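Long-range contacts in N-acetyltransferase (PDB 4M85), which probably transfers an acetyl group from acetyl-coenzyme A to an amine acceptor: residues A51-F56 / K83-W88; D12-A17 / A43-C48. All blocks are in the same frame, centred on the assembly; numbering follows the deposited sequence.

Two neighbouring contacts show how a GNAT fold ties its N-terminal helices to the loops and the short helix beside its mixed sheet. Contact 2 comes first along the chain and closes before contact 1 opens: it packs helix 13-26 against helix 37-49, and the loop that leaves helix 37-49 then supplies the first segment of contact 1, which meets helix 81-86 beyond strands 60-65 and 68-77. Their centres lie about 12 Å apart, and the two touch directly. Ser47 OG of contact 2 sits 2.6 Å from Thr55 OG1 of contact 1, a probable hydrogen bond, so the loop 51-56 is in touch with both helix 37-49 and helix 81-86.

Contact 1 of 2, residues A51-F56 / K83-W88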
loop_
_atom_site.group_PDB
_atom_site.type_symbol
_atom_site.label_atom_id
_atom_site.label_comp_id
_atom_site.label_asym_id
_atom_site.label_seq_id
_atom_site.Cartn_x
_atom_site.Cartn_y
_atom_site.Cartn_z
ATOM N N ALA A 51 4.447 -12.101 -9.461
ATOM C CA ALA A 51 3.078 -12.159 -9.931
ATOM C C ALA A 51 2.489 -10.782 -9.666
ATOM O O ALA A 51 3.057 -10.014 -8.898
ATOM C CB ALA A 51 2.304 -13.225 -9.173
ATOM N N THR A 52 1.341 -10.486 -10.246
ATOM C CA THR A 52 0.735 -9.170 -10.086
ATOM C C THR A 52 -0.222 -9.130 -8.913
ATOM O O THR A 52 -1.454 -9.096 -9.079
ATOM C CB THR A 52 0.089 -8.688 -11.395
ATOM O OG1 THR A 52 1.036 -8.872 -12.439
ATOM C CG2 THR A 52 -0.254 -7.198 -11.340
ATOM N N TYR A 53 0.390 -9.141 -7.728
ATOM C CA TYR A 53 -0.281 -9.013 -6.463
ATOM C C TYR A 53 -0.595 -7.514 -6.283
ATOM O O TYR A 53 -0.147 -6.683 -7.075
ATOM C CB TYR A 53 0.598 -9.593 -5.314
ATOM C CG TYR A 53 -0.102 -9.516 -3.999
ATOM C CD1 TYR A 53 -1.300 -10.151 -3.816
ATOM C CD2 TYR A 53 0.406 -8.758 -2.954
ATOM C CE1 TYR A 53 -1.989 -10.044 -2.631
ATOM C CE2 TYR A 53 -0.266 -8.654 -1.750
ATOM C CZ TYR A 53 -1.477 -9.294 -1.596
ATOM O OH TYR A 53 -2.209 -9.190 -0.429
ATOM N N ARG A 54 -1.424 -7.190 -5.303
ATOM C CA ARG A 54 -1.666 -5.788 -4.894
ATOM C C ARG A 54 -0.383 -4.944 -4.897
ATOM O O ARG A 54 -0.328 -3.825 -5.470
ATOM C CB ARG A 54 -2.237 -5.775 -3.480
ATOM C CG ARG A 54 -3.707 -6.147 -3.349
ATOM C CD ARG A 54 -4.029 -6.338 -1.886
ATOM N NE ARG A 54 -5.341 -6.935 -1.638
ATOM C CZ ARG A 54 -6.475 -6.259 -1.444
ATOM N NH1 ARG A 54 -6.509 -4.927 -1.475
ATOM N NH2 ARG A 54 -7.588 -6.928 -1.183
ATOM N N THR A 55 0.653 -5.494 -4.262
ATOM C CA THR A 55 1.945 -4.808 -4.131
ATOM C C THR A 55 2.911 -4.998 -5.313
ATOM O O THR A 55 4.107 -4.778 -5.156
ATOM C CB THR A 55 2.631 -5.205 -2.806
ATOM O OG1 THR A 55 2.777 -6.610 -2.753
ATOM C CG2 THR A 55 1.796 -4.800 -1.627
ATOM N N PHE A 56 2.419 -5.377 -6.496
ATOM C CA PHE A 56 3.304 -5.422 -7.666
ATOM C C PHE A 56 4.052 -4.109 -7.806
ATOM O O PHE A 56 3.483 -3.056 -7.560
ATOM C CB PHE A 56 2.561 -5.689 -8.982
ATOM C CG PHE A 56 3.396 -6.388 -10.026
ATOM C CD1 PHE A 56 3.300 -6.052 -11.382
ATOM C CD2 PHE A 56 4.246 -7.460 -9.673
ATOM C CE1 PHE A 56 4.053 -6.747 -12.350
ATOM C CE2 PHE A 56 4.998 -8.127 -10.616
ATOM C CZ PHE A 56 4.909 -7.778 -11.966
ATOM N N LYS A 83 -8.706 -9.714 -8.047
ATOM C CA LYS A 83 -7.832 -10.454 -8.955
ATOM C C LYS A 83 -6.362 -10.288 -8.579
ATOM O O LYS A 83 -5.574 -11.252 -8.611
ATOM C CB LYS A 83 -8.037 -10.011 -10.389
ATOM C CG LYS A 83 -7.207 -10.816 -11.373
ATOM C CD LYS A 83 -7.343 -10.280 -12.784
ATOM C CE LYS A 83 -6.151 -9.434 -13.189
ATOM N NZ LYS A 83 -6.522 -8.363 -14.151
ATOM N N TYR A 84 -5.981 -9.064 -8.216
ATOM C CA TYR A 84 -4.633 -8.831 -7.678
ATOM C C TYR A 84 -4.365 -9.661 -6.406
ATOM O O TYR A 84 -3.302 -10.297 -6.267
ATOM C CB TYR A 84 -4.413 -7.330 -7.424
ATOM C CG TYR A 84 -4.527 -6.472 -8.672
ATOM C CD1 TYR A 84 -4.031 -6.911 -9.887
ATOM C CD2 TYR A 84 -5.145 -5.223 -8.629
ATOM C CE1 TYR A 84 -4.124 -6.132 -11.022
ATOM C CE2 TYR A 84 -5.250 -4.436 -9.763
ATOM C CZ TYR A 84 -4.739 -4.894 -10.951
ATOM O OH TYR A 84 -4.851 -4.124 -12.101
ATOM N N GLU A 85 -5.323 -9.641 -5.489
ATOM C CA GLU A 85 -5.221 -10.377 -4.220
ATOM C C GLU A 85 -5.028 -11.883 -4.422
ATOM O O GLU A 85 -4.247 -12.514 -3.743
ATOM C CB GLU A 85 -6.484 -10.131 -3.377
ATOM C CG GLU A 85 -6.578 -10.942 -2.082
ATOM C CD GLU A 85 -5.457 -10.628 -1.109
ATOM O OE1 GLU A 85 -4.765 -9.620 -1.325
ATOM O OE2 GLU A 85 -5.278 -11.394 -0.135
ATOM N N LYS A 86 -5.782 -12.455 -5.358
ATOM C CA LYS A 86 -5.696 -13.894 -5.648
ATOM C C LYS A 86 -4.316 -14.278 -6.167
ATOM O O LYS A 86 -3.854 -15.402 -5.954
ATOM C CB LYS A 86 -6.788 -14.289 -6.641
ATOM C CG LYS A 86 -6.981 -15.777 -6.813
ATOM C CD LYS A 86 -8.265 -16.036 -7.588
ATOM C CE LYS A 86 -8.443 -17.501 -7.981
ATOM N NZ LYS A 86 -8.276 -18.408 -6.812
ATOM N N ALA A 87 -3.618 -13.343 -6.803
ATOM C CA ALA A 87 -2.297 -13.634 -7.357
ATOM C C ALA A 87 -1.254 -14.032 -6.301
ATOM O O ALA A 87 -0.237 -14.633 -6.643
ATOM C CB ALA A 87 -1.785 -12.462 -8.199
ATOM N N TRP A 88 -1.528 -13.731 -5.028
ATOM C CA TRP A 88 -0.731 -14.228 -3.929
ATOM C C TRP A 88 -0.465 -15.744 -4.039
ATOM O O TRP A 88 0.618 -16.224 -3.684
ATOM C CB TRP A 88 -1.416 -13.910 -2.616
ATOM C CG TRP A 88 -0.607 -14.216 -1.403
ATOM C CD1 TRP A 88 -0.685 -15.333 -0.619
ATOM C CD2 TRP A 88 0.365 -13.367 -0.790
ATOM N NE1 TRP A 88 0.195 -15.235 0.438
ATOM C CE2 TRP A 88 0.853 -14.040 0.355
ATOM C CE3 TRP A 88 0.872 -12.104 -1.090
ATOM C CZ2 TRP A 88 1.827 -13.487 1.184
ATOM C CZ3 TRP A 88 1.834 -11.566 -0.276
ATOM C CH2 TRP A 88 2.311 -12.264 0.850
#
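A type I beta turn, Tyr53 to Phe56, in the loop between helix 37-49 and strand 60-65 of this GNAT fold packs against helix 81-86, which grips it, among other contacts, through one buried carboxylate oxygen. Glu85 OE1 accepts two bonds. Tyr53 OH donates to it at 2.7 Å on the syn lone pair, while Arg54 NE, at 2.8 Å, comes from above the carboxylate plane, so the two donors do not compete for one direction. The oxygen lies in the guanidinium plane, and the N-H...O angle is 155°, a fairly straight salt bridge. Glu85 reaches both because its chain bends at chi2 (62°); its other oxygen, OE2, is held by Thr102 OG1 and Leu104 N, and Arg54 NH1 pairs with Glu81 and Tyr76. With CG anti to its backbone N, Tyr53 runs alongside Glu85, and Trp88 sets its six-membered edge on the ring face in a T-shaped stack, centroids 4.9 Å apart. Arg54 CB lies over the opposite face, nearer the rim. Between backbones, Tyr53 CA approaches Tyr84 O at 3.3 Å in a C-H...O contact. The Ala87 methyl, CB, rests 3.5 Å from the carbonyl Thr52 O.

Contact 2 of 2, residues D12-A17 / A43-C48; sequences DRFDIA and AIEKSC
Helix-helix packing in the N-terminal part of a GNAT fold is centred here on Arg13 and Glu45, where the two chains come closest, with Ala17, Ile16, Ile44 and Cys48 on the buried side and the exposed Phe14 toward solvent. Helices 13-17 and 43-48 approach to 8.5 Å between their axes, with N-to-C directions 126° apart, and no direct hydrogen bond crosses between them. Ala17 CB lies 3.6 Å from Glu45 CG and also meets the CG2 branch of Ile44, which is anti to the backbone N. Deeper in, Cys48 points at the first helix. Its CB touches Arg13 CB at 3.7 Å, and its SG meets Ile16 CG2, the branch anti to that residue's backbone N.

Arg13 takes the crowded first torsion, CG between the backbone N and the carbonyl carbon (chi1 69°), and then runs extended, laying CD 3.3 Å from Glu45 O. Phe14 CZ lies over one face of the guanidinium, off toward the rim, and Arg13 CG over a face of the phenyl ring. The ring turns its edge to the Glu45 carboxylate, whose plane is inclined 64° to it, with Phe14 CE1 3.3 Å from Glu45 OE1. A water joins the same pair by donating to both Phe14 O and Glu45 OE2.

In the next shell, Pro10 O receives Arg13 NH1 and so fixes the end of that chain, and Asp12, next to it in the chain, is salt-bridged to Arg6. Ile16 continues onto Ile60 and Val62 of strand 60-65, seating its helix on the sheet, while Ile44 reaches Val20 and Trp24 farther along helix 13-26. Within the second helix, Ser47 OG donates to a lone pair of Ile44 O in a very short bond of 2.5 Å.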
loop_
_atom_site.group_PDB
_atom_site.type_symbol
_atom_site.label_atom_id
_atom_site.label_comp_id
_atom_site.label_asym_id
_atom_site.label_seq_id
_atom_site.Cartn_x
_atom_site.Cartn_y
_atom_site.Cartn_z
ATOM N N ASP A 12 13.770 -2.517 -5.823
ATOM C CA ASP A 12 13.217 -1.783 -4.686
ATOM C C ASP A 12 12.457 -2.691 -3.721
ATOM O O ASP A 12 12.125 -2.280 -2.621
ATOM C CB ASP A 12 12.265 -0.685 -5.157
ATOM C CG ASP A 12 12.955 0.373 -5.979
ATOM O OD1 ASP A 12 14.142 0.736 -5.677
ATOM O OD2 ASP A 12 12.294 0.868 -6.917
ATOM N N ARG A 13 12.199 -3.923 -4.120
ATOM C CA ARG A 13 11.244 -4.761 -3.389
ATOM C C ARG A 13 11.591 -5.065 -1.932
ATOM O O ARG A 13 10.722 -5.324 -1.111
ATOM C CB ARG A 13 10.978 -6.053 -4.155
ATOM C CG ARG A 13 12.122 -7.043 -4.226
ATOM C CD ARG A 13 11.673 -8.173 -5.158
ATOM N NE ARG A 13 12.638 -9.258 -5.255
ATOM C CZ ARG A 13 13.726 -9.240 -6.016
ATOM N NH1 ARG A 13 14.047 -8.170 -6.738
ATOM N NH2 ARG A 13 14.531 -10.297 -6.028
ATOM N N PHE A 14 12.871 -5.045 -1.601
ATOM C CA PHE A 14 13.271 -5.378 -0.241
ATOM C C PHE A 14 12.875 -4.259 0.749
ATOM O O PHE A 14 12.359 -4.544 1.850
ATOM C CB PHE A 14 14.752 -5.775 -0.232
ATOM C CG PHE A 14 15.036 -6.899 -1.186
ATOM C CD1 PHE A 14 14.759 -8.204 -0.824
ATOM C CD2 PHE A 14 15.468 -6.645 -2.472
ATOM C CE1 PHE A 14 14.937 -9.234 -1.724
ATOM C CE2 PHE A 14 15.644 -7.667 -3.385
ATOM C CZ PHE A 14 15.387 -8.964 -3.008
ATOM N N ASP A 15 13.060 -3.010 0.338
ATOM C CA ASP A 15 12.639 -1.852 1.148
ATOM C C ASP A 15 11.121 -1.703 1.166
ATOM O O ASP A 15 10.515 -1.450 2.211
ATOM C CB ASP A 15 13.316 -0.571 0.646
ATOM C CG ASP A 15 14.793 -0.456 1.098
ATOM O OD1 ASP A 15 15.107 -0.807 2.255
ATOM O OD2 ASP A 15 15.637 0.014 0.303
ATOM N N ILE A 16 10.499 -1.887 0.006
ATOM C CA ILE A 16 9.043 -1.902 -0.089
ATOM C C ILE A 16 8.458 -2.957 0.893
ATOM O O ILE A 16 7.515 -2.666 1.636
ATOM C CB ILE A 16 8.589 -2.136 -1.538
ATOM C CG1 ILE A 16 8.921 -0.907 -2.407
ATOM C CG2 ILE A 16 7.106 -2.476 -1.599
ATOM C CD1 ILE A 16 8.614 -1.036 -3.887
ATOM N N ALA A 17 9.045 -4.149 0.937
ATOM C CA ALA A 17 8.565 -5.198 1.835
ATOM C C ALA A 17 8.588 -4.764 3.307
ATOM O O ALA A 17 7.674 -5.032 4.061
ATOM C CB ALA A 17 9.398 -6.464 1.638
ATOM N N ALA A 43 7.943 -13.394 1.529
ATOM C CA ALA A 43 6.699 -13.498 0.769
ATOM C C ALA A 43 6.283 -12.175 0.106
ATOM O O ALA A 43 5.867 -12.176 -1.064
ATOM C CB ALA A 43 5.592 -14.030 1.636
ATOM N N ILE A 44 6.347 -11.068 0.858
ATOM C CA ILE A 44 5.951 -9.761 0.324
ATOM C C ILE A 44 6.907 -9.361 -0.784
ATOM O O ILE A 44 6.481 -8.851 -1.803
ATOM C CB ILE A 44 5.899 -8.657 1.428
ATOM C CG1 ILE A 44 4.854 -8.978 2.484
ATOM C CG2 ILE A 44 5.560 -7.297 0.867
ATOM C CD1 ILE A 44 5.159 -8.377 3.854
ATOM N N GLU A 45 8.200 -9.607 -0.589
ATOM C CA GLU A 45 9.200 -9.334 -1.589
ATOM C C GLU A 45 8.846 -10.041 -2.901
ATOM O O GLU A 45 8.926 -9.457 -3.976
ATOM C CB GLU A 45 10.574 -9.831 -1.135
ATOM C CG GLU A 45 11.210 -9.061 0.021
ATOM C CD GLU A 45 12.336 -9.836 0.685
ATOM O OE1 GLU A 45 12.760 -10.850 0.111
ATOM O OE2 GLU A 45 12.796 -9.453 1.799
ATOM N N LYS A 46 8.464 -11.307 -2.802
ATOM C CA LYS A 46 8.106 -12.056 -4.004
ATOM C C LYS A 46 6.829 -11.503 -4.617
ATOM O O LYS A 46 6.693 -11.501 -5.844
ATOM C CB LYS A 46 7.938 -13.552 -3.678
ATOM C CG LYS A 46 9.249 -14.278 -3.471
ATOM C CD LYS A 46 9.032 -15.652 -2.837
ATOM C CE LYS A 46 10.288 -16.504 -2.916
ATOM N NZ LYS A 46 10.303 -17.533 -1.847
ATOM N N SER A 47 5.901 -11.047 -3.756
ATOM C CA SER A 47 4.631 -10.455 -4.187
ATOM C C SER A 47 4.835 -9.236 -5.098
ATOM O O SER A 47 3.931 -8.888 -5.861
ATOM C CB SER A 47 3.739 -10.078 -3.005
ATOM O OG SER A 47 4.086 -8.845 -2.373
ATOM N N CYS A 48 6.006 -8.603 -4.988
ATOM C CA CYS A 48 6.327 -7.377 -5.729
ATOM C C CYS A 48 6.784 -7.646 -7.152
ATOM O O CYS A 48 6.650 -6.755 -7.972
ATOM C CB CYS A 48 7.438 -6.566 -5.011
ATOM S SG CYS A 48 6.989 -5.847 -3.405
HETATM O O HOH W 1 12.887 -7.056 3.175
#